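Local coordinates for transglutaminase elicitor (Phytophthora sojae, PDB 3TW5), which probably catalyses isopeptide cross-linking between glutamine and lysine side chains as a transglutaminase, and is a pathogen-associated elicitor of innate immunity, at residues P27-H32 / R236-V240; I127-P133 / S162-D166; V170-G176 / F332-A338; D199-F205 / H329-L333. The protein carries 1 engineered substitution. One frame throughout, in Å; residues are numbered along the deposited sequence.

Contact 1 (P27-H32 / R236-V240); sequences PTVGVH and RGFKV
Val-240 N donates to Thr-28 O at 2.7 Å, in an almost straight bond. His-32 N reaches Arg-236 O at 2.9 Å, equally straight (173°). Between these end bonds lies the hydrogen-bonded pair of Gly-30 and Phe-238. Each of the two gives its N-H to the other's carbonyl, both at 2.9 Å between N and O. The bond from Gly-30 N is the more bent, at 148°. Lys-239 CA and Val-29 CA add C-H contacts to Thr-28 O and Phe-238 O.

Packing between side chains is thin. CB of Val-240 meets CB of Thr-28 at 3.9 Å. CG2 of Val-29 lies near CG of Lys-239 on the exposed face, which Val-31 shares. On the other face Phe-238 packs on helix 202-215, its ring edge-to-face with His-206. Arg-236 is extended from chi1 (-171°) onward, which carries NH1 to a hydrogen bond with Thr-299 OG1.

The short strand 29-31 is thus added antiparallel to strand 232-246. That long strand pairs with strand 269-280 as well. There Arg-236 and Gly-237 both face Ser-278, which makes a classic beta bulge in an antiparallel sheet.

Contact 2 (I127-P133 / S162-D166); sequences ISHAWSP and SLVYD. Engineered in segment 127-133: Ser-128 (natural residue Cys).
Ala-130 rests its methyl on one turn of helix 154-167, against the backbone bond from Asp-166 N to Ser-162 O. Its CB lies close to Ser-162 O and 3.6 Å from Asp-166 N. The helix segments pass 7.7 Å apart at 113°, and this small residue sits in the close part of the crossing. Beside it, CB of Tyr-165 is 4.0 Å from CB of Ala-130. The Tyr-165 ring and Pro-133 slide past each other, with CD1 of the tyrosine 4.0 Å from CG of the proline. Tyr-165 OH bonds to Glu-138. Ile-127, at the N-cap position, sends CD1 to Ser-162 CB at 3.7 Å. Its chi1 of 54° swings the CG1-CD1 branch to Ser-162, while CG2 goes to the carboxylate of Asp-166.

The looser side is polar. His-129 is exposed and Asp-166 partly so. His-129 NE2 donates to Asp-166 OD1 at 3.0 Å, in the plane of the ring and on the anti lone pair of the oxygen. The ring and carboxylate planes are 53° apart. Asp-166 OD2 has a second partner, Asn-83 ND2.

Ser-128, engineered from cysteine, opens helix 128-137. A cysteine at such a helix start is consistent with the papain-like arrangement of clan CA. Bonds at both Asp-166 oxygens probably hold the carboxylate. The bond to NE2 would restrain the His-129 ring, next in sequence to Ser-128, and is a polar tie between the helices.

Contact 3 (V170-G176 / F332-A338); sequences VQTVFTG and FLWLPKA
Phe-174 and Trp-334 face each other in an antiparallel strand pair. Strand 172-175 runs beside strand 333-336, whose other neighbour is strand 221-223. The pair belongs to the large antiparallel sheet. Backbone bonds run its whole length. Val-173 N donates to Leu-335 O at 2.7 Å, and Leu-335 N returns a longer bond to Val-173 O at 3.1 Å. Lys-337 N closes one end on Gln-171 O, and Leu-333 N the other on Thr-175 O.

One face carries an aromatic cluster of Phe-174, Phe-332 and Trp-334. The Phe-174 ring lies oblique to Phe-332, with planes at 38°, and its CZ stands 3.5 Å from CG of Phe-332, over one face near the rim. Toward Trp-334 it is nearly parallel to the five-membered ring but slid aside, so overlap is slight. Thr-172 CG2 touches CE3 of the indole at 3.7 Å. Trp-334 NE1 bonds to Asn-232 OD1, and Pro-133 of helix 128-137 packs on the same indole.

The opposite face carries Val-173, Thr-175, Leu-333 and Leu-335, and helix 5-15 covers part of it. CB of Val-173 meets CD1 of Leu-335 at 4.1 Å. Val-173 CG2 meets Lys-337 CG at 3.9 Å, the side chains crossing at about a right angle. Leu-333 O is gripped twice. Thr-175 N donates to Leu-333 O at 2.9 Å, and chi1 of 62° brings Thr-175 OG1 round to the same oxygen at 2.6 Å.

Contact 4 (D199-F205 / H329-L333); sequences DLNPAYF and HPDFL
Leu-200 packs against Leu-333 where the chain enters helix 202-215, and the helix N-cap follows directly at Asn-201. The contact is buried and mostly apolar, with no hydrogen bond between the segments. It joins the start of this helix to the loop that leads into strand 333-336.

Leu-200 has the most surface buried. Its CG stands anti to the backbone N (chi1 179°), which carries CD2 onto Pro-330 and Leu-333. CD2 meets Leu-333 CD1 at 3.8 Å, the two side chains crossing at about a right angle. CB and CD2 of Leu-200 both meet the oxygen end of the Pro-330 carbonyl, CB nearly in line with it, each 3.4 Å from O.

Leu-333 is the second centre. Besides Leu-200, its CD1 approaches the edge of the Phe-205 ring, and its CD2 comes to 4.4 Å from CE2 of Tyr-204. Phe-205 also places CE1 4.1 Å from CG of Pro-330, and the rings of Phe-205 and Tyr-304 meet edge-to-face. Tyr-204 OH and Thr-175 OG1 share a hydrogen bond.

His-329 meets the start of the other segment. Its ring edge meets the backbone of Asp-199 and Leu-200, and it stacks on Trp-321, whose NE1 bonds to Leu-200 O. His-329 ND1 also makes a weak bond to Pro-330 O, in its own segment.

At the cap itself, Asn-201 OD1 accepts from Ala-203 N at 2.9 Å, in the carbonyl plane and on a lone pair.

In the fold
From the N terminus, segment 27-32 pairs with 236-240, so contact 1 closes a loop of 203 residues. Contact 2 falls wholly within that loop and joins two helices. Helix 154-167 then leads into strand 172-175, where contact 3 opens. Segment 199-205 opens contact 4 after the unmodelled residues 177-198. Contacts 3 and 4 both end on the same late stretch and share Phe-332 and Leu-333. Each of them crosses contact 1. Contacts 1 and 3 lie in one large sheet, their centres about 19 Å apart. Contact 4 touches both, through Phe-205 on Phe-238 and Tyr-204 on Thr-175. Pro-133 and His-129 pack contact 2 on Trp-334.

Contact 1 (P27-H32 / R236-V240)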
# COMPACT_ATOMS: atom_id res chain seq x y z
N PRO A 27 -17.25 -12.72 9.13
CA PRO A 27 -17.67 -11.40 9.60
C PRO A 27 -18.02 -10.49 8.42
O PRO A 27 -17.54 -10.70 7.31
CB PRO A 27 -16.43 -10.88 10.33
CG PRO A 27 -15.29 -11.63 9.74
CD PRO A 27 -15.83 -12.99 9.42
N THR A 28 -18.87 -9.51 8.68
CA THR A 28 -19.31 -8.57 7.64
C THR A 28 -18.62 -7.22 7.82
O THR A 28 -18.85 -6.29 7.04
CB THR A 28 -20.84 -8.39 7.65
OG1 THR A 28 -21.25 -7.85 8.91
CG2 THR A 28 -21.54 -9.72 7.43
N VAL A 29 -17.79 -7.13 8.84
CA VAL A 29 -17.01 -5.93 9.14
C VAL A 29 -15.70 -6.30 9.83
O VAL A 29 -15.67 -7.16 10.72
CB VAL A 29 -17.83 -4.89 9.98
CG1 VAL A 29 -18.28 -5.49 11.32
CG2 VAL A 29 -17.06 -3.59 10.17
N GLY A 30 -14.62 -5.67 9.39
CA GLY A 30 -13.31 -5.85 10.01
C GLY A 30 -12.51 -4.57 9.87
O GLY A 30 -12.25 -4.12 8.76
N VAL A 31 -12.14 -3.99 11.01
CA VAL A 31 -11.32 -2.78 11.03
C VAL A 31 -10.02 -3.06 11.77
O VAL A 31 -10.03 -3.63 12.87
CB VAL A 31 -12.06 -1.58 11.68
CG1 VAL A 31 -11.13 -0.39 11.87
CG2 VAL A 31 -13.27 -1.17 10.83
N HIS A 32 -8.90 -2.67 11.17
CA HIS A 32 -7.60 -2.85 11.78
C HIS A 32 -7.22 -1.66 12.65
O HIS A 32 -7.13 -0.53 12.17
CB HIS A 32 -6.52 -3.11 10.73
CG HIS A 32 -5.19 -3.46 11.31
ND1 HIS A 32 -4.16 -2.55 11.39
CD2 HIS A 32 -4.74 -4.60 11.88
CE1 HIS A 32 -3.12 -3.12 11.97
NE2 HIS A 32 -3.44 -4.36 12.27
N ARG A 236 -7.13 -0.28 5.76
CA ARG A 236 -7.61 0.02 7.11
C ARG A 236 -8.80 -0.86 7.50
O ARG A 236 -8.93 -1.25 8.66
CB ARG A 236 -8.00 1.49 7.22
CG ARG A 236 -8.30 1.94 8.65
CD ARG A 236 -8.83 3.35 8.68
NE ARG A 236 -9.17 3.77 10.04
CZ ARG A 236 -9.57 5.00 10.37
NH1 ARG A 236 -9.68 5.95 9.45
NH2 ARG A 236 -9.86 5.28 11.63
N GLY A 237 -9.66 -1.17 6.53
CA GLY A 237 -10.86 -1.95 6.83
C GLY A 237 -11.63 -2.50 5.65
O GLY A 237 -11.43 -2.09 4.50
N PHE A 238 -12.53 -3.43 5.95
CA PHE A 238 -13.37 -4.09 4.97
C PHE A 238 -14.77 -4.25 5.55
O PHE A 238 -14.93 -4.82 6.64
CB PHE A 238 -12.77 -5.45 4.60
CG PHE A 238 -13.69 -6.34 3.81
CD1 PHE A 238 -13.84 -6.16 2.44
CD2 PHE A 238 -14.37 -7.38 4.43
CE1 PHE A 238 -14.68 -7.00 1.70
CE2 PHE A 238 -15.21 -8.22 3.70
CZ PHE A 238 -15.36 -8.03 2.33
N LYS A 239 -15.78 -3.75 4.84
CA LYS A 239 -17.17 -3.87 5.28
C LYS A 239 -18.08 -4.39 4.18
O LYS A 239 -18.03 -3.92 3.04
CB LYS A 239 -17.69 -2.53 5.82
CG LYS A 239 -19.02 -2.65 6.54
CD LYS A 239 -19.52 -1.31 7.06
CE LYS A 239 -20.81 -1.51 7.86
NZ LYS A 239 -21.23 -0.27 8.56
N VAL A 240 -18.91 -5.37 4.53
CA VAL A 240 -19.92 -5.91 3.63
C VAL A 240 -21.19 -5.07 3.79
O VAL A 240 -21.75 -4.98 4.89
CB VAL A 240 -20.22 -7.40 3.92
CG1 VAL A 240 -21.27 -7.94 2.96
CG2 VAL A 240 -18.95 -8.23 3.84

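Contact 2 (I127-P133 / S162-D166)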
# COMPACT_ATOMS: atom_id res chain seq x y z
N ILE A 127 7.93 5.10 -3.86
CA ILE A 127 8.13 4.02 -2.89
C ILE A 127 6.86 3.71 -2.09
O ILE A 127 6.91 3.51 -0.87
CB ILE A 127 9.33 4.31 -1.94
CG1 ILE A 127 9.19 5.68 -1.27
CG2 ILE A 127 10.64 4.22 -2.71
CD1 ILE A 127 10.01 5.83 -0.01
N SER A 128 5.72 3.66 -2.78
CA SER A 128 4.44 3.30 -2.16
C SER A 128 4.47 1.88 -1.62
O SER A 128 3.83 1.57 -0.62
CB SER A 128 3.29 3.46 -3.16
OG SER A 128 3.39 2.51 -4.21
N HIS A 129 5.23 1.02 -2.31
CA HIS A 129 5.45 -0.37 -1.91
C HIS A 129 6.22 -0.47 -0.59
O HIS A 129 6.20 -1.51 0.07
CB HIS A 129 6.21 -1.11 -3.00
CG HIS A 129 7.55 -0.51 -3.30
ND1 HIS A 129 7.75 0.42 -4.30
CD2 HIS A 129 8.76 -0.70 -2.72
CE1 HIS A 129 9.02 0.77 -4.32
NE2 HIS A 129 9.66 0.10 -3.37
N ALA A 130 6.92 0.61 -0.24
CA ALA A 130 7.74 0.66 0.97
C ALA A 130 7.01 1.36 2.12
O ALA A 130 7.13 0.94 3.27
CB ALA A 130 9.05 1.34 0.68
N TRP A 131 6.27 2.42 1.80
CA TRP A 131 5.49 3.16 2.79
C TRP A 131 4.37 2.30 3.39
O TRP A 131 4.18 2.30 4.61
CB TRP A 131 4.92 4.44 2.18
CG TRP A 131 3.63 4.89 2.83
CD1 TRP A 131 3.46 5.32 4.11
CD2 TRP A 131 2.34 4.94 2.22
NE1 TRP A 131 2.15 5.63 4.34
CE2 TRP A 131 1.43 5.40 3.20
CE3 TRP A 131 1.85 4.63 0.94
CZ2 TRP A 131 0.07 5.58 2.94
CZ3 TRP A 131 0.50 4.80 0.68
CH2 TRP A 131 -0.38 5.27 1.68
N SER A 132 3.65 1.58 2.54
CA SER A 132 2.50 0.78 2.96
C SER A 132 2.81 -0.21 4.09
O SER A 132 2.13 -0.19 5.12
CB SER A 132 1.87 0.07 1.76
OG SER A 132 1.56 0.98 0.73
N PRO A 133 3.83 -1.08 3.91
CA PRO A 133 4.16 -1.99 5.00
C PRO A 133 4.70 -1.27 6.24
O PRO A 133 4.51 -1.76 7.35
CB PRO A 133 5.23 -2.90 4.39
CG PRO A 133 5.79 -2.12 3.27
CD PRO A 133 4.66 -1.33 2.73
N SER A 162 10.44 4.92 5.52
CA SER A 162 9.91 4.48 4.23
C SER A 162 11.03 4.01 3.30
O SER A 162 10.93 2.95 2.70
CB SER A 162 9.08 5.57 3.56
OG SER A 162 7.86 5.78 4.26
N LEU A 163 12.10 4.81 3.21
CA LEU A 163 13.24 4.48 2.37
C LEU A 163 14.02 3.27 2.90
O LEU A 163 14.60 2.51 2.12
CB LEU A 163 14.16 5.68 2.20
CG LEU A 163 15.13 5.64 1.01
CD1 LEU A 163 14.40 5.83 -0.30
CD2 LEU A 163 16.23 6.67 1.17
N VAL A 164 14.04 3.12 4.23
CA VAL A 164 14.63 1.94 4.85
C VAL A 164 13.95 0.69 4.31
O VAL A 164 14.62 -0.22 3.82
CB VAL A 164 14.53 1.98 6.40
CG1 VAL A 164 14.82 0.60 7.01
CG2 VAL A 164 15.48 3.01 6.97
N TYR A 165 12.62 0.67 4.36
CA TYR A 165 11.83 -0.46 3.88
C TYR A 165 12.05 -0.76 2.40
O TYR A 165 11.92 -1.91 1.98
CB TYR A 165 10.34 -0.22 4.16
CG TYR A 165 9.88 -0.69 5.51
CD1 TYR A 165 8.96 -1.73 5.62
CD2 TYR A 165 10.36 -0.11 6.68
CE1 TYR A 165 8.53 -2.18 6.86
CE2 TYR A 165 9.93 -0.55 7.92
CZ TYR A 165 9.01 -1.58 8.00
OH TYR A 165 8.58 -2.02 9.23
N ASP A 166 12.38 0.27 1.63
CA ASP A 166 12.73 0.07 0.22
C ASP A 166 14.08 -0.62 0.09
O ASP A 166 14.24 -1.53 -0.73
CB ASP A 166 12.75 1.40 -0.53
CG ASP A 166 13.26 1.25 -1.95
OD1 ASP A 166 12.50 0.78 -2.82
OD2 ASP A 166 14.43 1.61 -2.20

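Contact 3 (V170-G176 / F332-A338)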
# COMPACT_ATOMS: atom_id res chain seq x y z
N VAL A 170 12.17 -6.97 2.96
CA VAL A 170 10.98 -7.16 3.78
C VAL A 170 10.26 -8.40 3.26
O VAL A 170 9.85 -8.45 2.10
CB VAL A 170 10.03 -5.93 3.76
CG1 VAL A 170 8.89 -6.12 4.75
CG2 VAL A 170 10.79 -4.65 4.08
N GLN A 171 10.12 -9.40 4.13
CA GLN A 171 9.50 -10.67 3.77
C GLN A 171 7.99 -10.50 3.61
O GLN A 171 7.33 -9.95 4.49
CB GLN A 171 9.80 -11.73 4.83
CG GLN A 171 11.28 -11.93 5.08
CD GLN A 171 11.61 -13.37 5.39
OE1 GLN A 171 12.31 -14.04 4.62
NE2 GLN A 171 11.11 -13.87 6.52
N THR A 172 7.47 -10.97 2.48
CA THR A 172 6.06 -10.77 2.15
C THR A 172 5.32 -12.08 1.90
O THR A 172 5.92 -13.08 1.50
CB THR A 172 5.88 -9.88 0.89
OG1 THR A 172 6.28 -10.61 -0.28
CG2 THR A 172 6.69 -8.60 0.99
N VAL A 173 4.01 -12.05 2.15
CA VAL A 173 3.09 -13.09 1.68
C VAL A 173 2.33 -12.50 0.50
O VAL A 173 1.35 -11.78 0.69
CB VAL A 173 2.10 -13.54 2.79
CG1 VAL A 173 1.25 -14.70 2.30
CG2 VAL A 173 2.84 -13.94 4.05
N PHE A 174 2.80 -12.79 -0.71
CA PHE A 174 2.23 -12.20 -1.92
C PHE A 174 1.17 -13.11 -2.55
O PHE A 174 1.41 -14.30 -2.77
CB PHE A 174 3.34 -11.90 -2.93
CG PHE A 174 2.93 -10.93 -4.01
CD1 PHE A 174 2.37 -11.39 -5.20
CD2 PHE A 174 3.11 -9.56 -3.83
CE1 PHE A 174 2.00 -10.49 -6.20
CE2 PHE A 174 2.73 -8.66 -4.81
CZ PHE A 174 2.18 -9.12 -6.01
N THR A 175 0.00 -12.54 -2.84
CA THR A 175 -1.11 -13.30 -3.41
C THR A 175 -1.79 -12.55 -4.56
O THR A 175 -1.88 -11.32 -4.55
CB THR A 175 -2.17 -13.66 -2.34
OG1 THR A 175 -2.73 -12.46 -1.79
CG2 THR A 175 -1.55 -14.50 -1.22
N GLY A 176 -2.28 -13.31 -5.54
CA GLY A 176 -2.96 -12.73 -6.70
C GLY A 176 -2.42 -13.25 -8.02
O GLY A 176 -1.62 -12.58 -8.68
N PHE A 332 -3.62 -7.42 -6.73
CA PHE A 332 -2.99 -8.32 -5.77
C PHE A 332 -3.12 -7.87 -4.32
O PHE A 332 -3.40 -6.70 -4.05
CB PHE A 332 -1.50 -8.53 -6.12
CG PHE A 332 -0.75 -7.26 -6.39
CD1 PHE A 332 -0.35 -6.43 -5.35
CD2 PHE A 332 -0.44 -6.89 -7.70
CE1 PHE A 332 0.36 -5.25 -5.60
CE2 PHE A 332 0.27 -5.71 -7.96
CZ PHE A 332 0.67 -4.89 -6.91
N LEU A 333 -2.94 -8.81 -3.40
CA LEU A 333 -2.94 -8.55 -1.96
C LEU A 333 -1.67 -9.14 -1.37
O LEU A 333 -1.32 -10.29 -1.66
CB LEU A 333 -4.15 -9.22 -1.30
CG LEU A 333 -5.54 -8.57 -1.20
CD1 LEU A 333 -6.11 -8.14 -2.54
CD2 LEU A 333 -6.50 -9.54 -0.51
N TRP A 334 -0.98 -8.37 -0.54
CA TRP A 334 0.20 -8.90 0.15
C TRP A 334 0.37 -8.38 1.57
O TRP A 334 -0.04 -7.26 1.89
CB TRP A 334 1.47 -8.69 -0.67
CG TRP A 334 1.82 -7.26 -0.97
CD1 TRP A 334 1.32 -6.50 -1.99
CD2 TRP A 334 2.77 -6.44 -0.28
NE1 TRP A 334 1.89 -5.25 -1.96
CE2 TRP A 334 2.78 -5.18 -0.93
CE3 TRP A 334 3.60 -6.64 0.83
CZ2 TRP A 334 3.60 -4.13 -0.50
CZ3 TRP A 334 4.41 -5.59 1.25
CH2 TRP A 334 4.40 -4.35 0.58
N LEU A 335 0.97 -9.21 2.42
CA LEU A 335 1.26 -8.84 3.81
C LEU A 335 2.76 -8.90 4.07
O LEU A 335 3.43 -9.83 3.63
CB LEU A 335 0.56 -9.80 4.79
CG LEU A 335 -0.93 -10.11 4.66
CD1 LEU A 335 -1.15 -11.29 3.72
CD2 LEU A 335 -1.50 -10.42 6.03
N PRO A 336 3.29 -7.89 4.78
CA PRO A 336 4.67 -8.00 5.26
C PRO A 336 4.73 -8.92 6.49
O PRO A 336 4.01 -8.70 7.46
CB PRO A 336 5.02 -6.56 5.63
CG PRO A 336 3.73 -5.91 5.95
CD PRO A 336 2.70 -6.57 5.08
N LYS A 337 5.58 -9.95 6.42
CA LYS A 337 5.69 -10.94 7.49
C LYS A 337 6.17 -10.33 8.80
O LYS A 337 5.63 -10.63 9.87
CB LYS A 337 6.64 -12.07 7.08
CG LYS A 337 6.05 -13.09 6.12
CD LYS A 337 6.95 -14.32 6.05
CE LYS A 337 6.45 -15.33 5.03
NZ LYS A 337 7.27 -16.58 5.06
N ALA A 338 7.19 -9.47 8.71
CA ALA A 338 7.80 -8.84 9.88
C ALA A 338 8.58 -7.59 9.47
O ALA A 338 8.80 -7.35 8.28
CB ALA A 338 8.71 -9.82 10.61

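Contact 4 (D199-F205 / H329-L333)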
# COMPACT_ATOMS: atom_id res chain seq x y z
N ASP A 199 -5.65 -9.82 -12.67
CA ASP A 199 -6.94 -10.31 -12.20
C ASP A 199 -6.83 -11.12 -10.89
O ASP A 199 -5.81 -11.75 -10.61
CB ASP A 199 -7.66 -11.12 -13.29
CG ASP A 199 -6.78 -12.21 -13.90
OD1 ASP A 199 -6.37 -13.14 -13.16
OD2 ASP A 199 -6.51 -12.14 -15.12
N LEU A 200 -7.92 -11.09 -10.12
CA LEU A 200 -7.97 -11.66 -8.79
C LEU A 200 -9.39 -12.16 -8.55
O LEU A 200 -10.34 -11.39 -8.70
CB LEU A 200 -7.62 -10.58 -7.76
CG LEU A 200 -7.60 -10.88 -6.26
CD1 LEU A 200 -6.25 -11.41 -5.84
CD2 LEU A 200 -7.92 -9.62 -5.49
N ASN A 201 -9.53 -13.43 -8.21
CA ASN A 201 -10.84 -14.03 -7.98
C ASN A 201 -11.58 -13.33 -6.83
O ASN A 201 -11.01 -13.15 -5.75
CB ASN A 201 -10.72 -15.53 -7.70
CG ASN A 201 -12.01 -16.29 -7.94
OD1 ASN A 201 -13.04 -15.98 -7.35
ND2 ASN A 201 -11.96 -17.29 -8.81
N PRO A 202 -12.84 -12.92 -7.06
CA PRO A 202 -13.61 -12.24 -6.02
C PRO A 202 -13.93 -13.13 -4.82
O PRO A 202 -14.12 -12.62 -3.72
CB PRO A 202 -14.89 -11.81 -6.75
CG PRO A 202 -14.98 -12.69 -7.93
CD PRO A 202 -13.58 -12.99 -8.33
N ALA A 203 -13.99 -14.44 -5.05
CA ALA A 203 -14.10 -15.40 -3.95
C ALA A 203 -12.90 -15.25 -3.03
O ALA A 203 -13.06 -15.11 -1.82
CB ALA A 203 -14.18 -16.82 -4.48
N TYR A 204 -11.70 -15.26 -3.62
CA TYR A 204 -10.49 -15.07 -2.85
C TYR A 204 -10.48 -13.70 -2.16
O TYR A 204 -10.16 -13.61 -0.97
CB TYR A 204 -9.22 -15.27 -3.69
CG TYR A 204 -7.98 -14.95 -2.90
CD1 TYR A 204 -7.58 -15.77 -1.85
CD2 TYR A 204 -7.26 -13.79 -3.15
CE1 TYR A 204 -6.47 -15.46 -1.09
CE2 TYR A 204 -6.14 -13.47 -2.39
CZ TYR A 204 -5.75 -14.31 -1.37
OH TYR A 204 -4.65 -14.00 -0.61
N PHE A 205 -10.85 -12.66 -2.89
CA PHE A 205 -10.91 -11.31 -2.33
C PHE A 205 -11.74 -11.26 -1.04
O PHE A 205 -11.26 -10.78 -0.01
CB PHE A 205 -11.44 -10.31 -3.36
CG PHE A 205 -11.67 -8.92 -2.80
CD1 PHE A 205 -10.59 -8.08 -2.53
CD2 PHE A 205 -12.96 -8.46 -2.56
CE1 PHE A 205 -10.80 -6.81 -2.01
CE2 PHE A 205 -13.17 -7.19 -2.04
CZ PHE A 205 -12.09 -6.36 -1.77
N HIS A 329 -10.91 -3.67 -10.00
CA HIS A 329 -10.73 -4.47 -8.80
C HIS A 329 -9.24 -4.68 -8.52
O HIS A 329 -8.43 -4.68 -9.45
CB HIS A 329 -11.46 -5.82 -8.94
CG HIS A 329 -10.90 -6.72 -10.00
ND1 HIS A 329 -9.93 -7.66 -9.74
CD2 HIS A 329 -11.18 -6.82 -11.32
CE1 HIS A 329 -9.63 -8.30 -10.85
NE2 HIS A 329 -10.38 -7.82 -11.82
N PRO A 330 -8.86 -4.86 -7.23
CA PRO A 330 -7.45 -5.00 -6.85
C PRO A 330 -6.72 -6.11 -7.60
O PRO A 330 -7.26 -7.21 -7.76
CB PRO A 330 -7.53 -5.34 -5.36
CG PRO A 330 -8.80 -4.73 -4.91
CD PRO A 330 -9.75 -4.91 -6.05
N ASP A 331 -5.51 -5.81 -8.06
CA ASP A 331 -4.70 -6.77 -8.81
C ASP A 331 -4.09 -7.83 -7.90
O ASP A 331 -4.04 -9.01 -8.27
CB ASP A 331 -3.60 -6.05 -9.61
CG ASP A 331 -4.09 -5.54 -10.96
OD1 ASP A 331 -4.92 -6.23 -11.61
OD2 ASP A 331 -3.64 -4.46 -11.39
N PHE A 332 -3.62 -7.42 -6.73
CA PHE A 332 -2.99 -8.32 -5.77
C PHE A 332 -3.12 -7.87 -4.32
O PHE A 332 -3.40 -6.70 -4.05
CB PHE A 332 -1.50 -8.53 -6.12
CG PHE A 332 -0.75 -7.26 -6.39
CD1 PHE A 332 -0.35 -6.43 -5.35
CD2 PHE A 332 -0.44 -6.89 -7.70
CE1 PHE A 332 0.36 -5.25 -5.60
CE2 PHE A 332 0.27 -5.71 -7.96
CZ PHE A 332 0.67 -4.89 -6.91
N LEU A 333 -2.94 -8.81 -3.40
CA LEU A 333 -2.94 -8.55 -1.96
C LEU A 333 -1.67 -9.14 -1.37
O LEU A 333 -1.32 -10.29 -1.66
CB LEU A 333 -4.15 -9.22 -1.30
CG LEU A 333 -5.54 -8.57 -1.20
CD1 LEU A 333 -6.11 -8.14 -2.54
CD2 LEU A 333 -6.50 -9.54 -0.51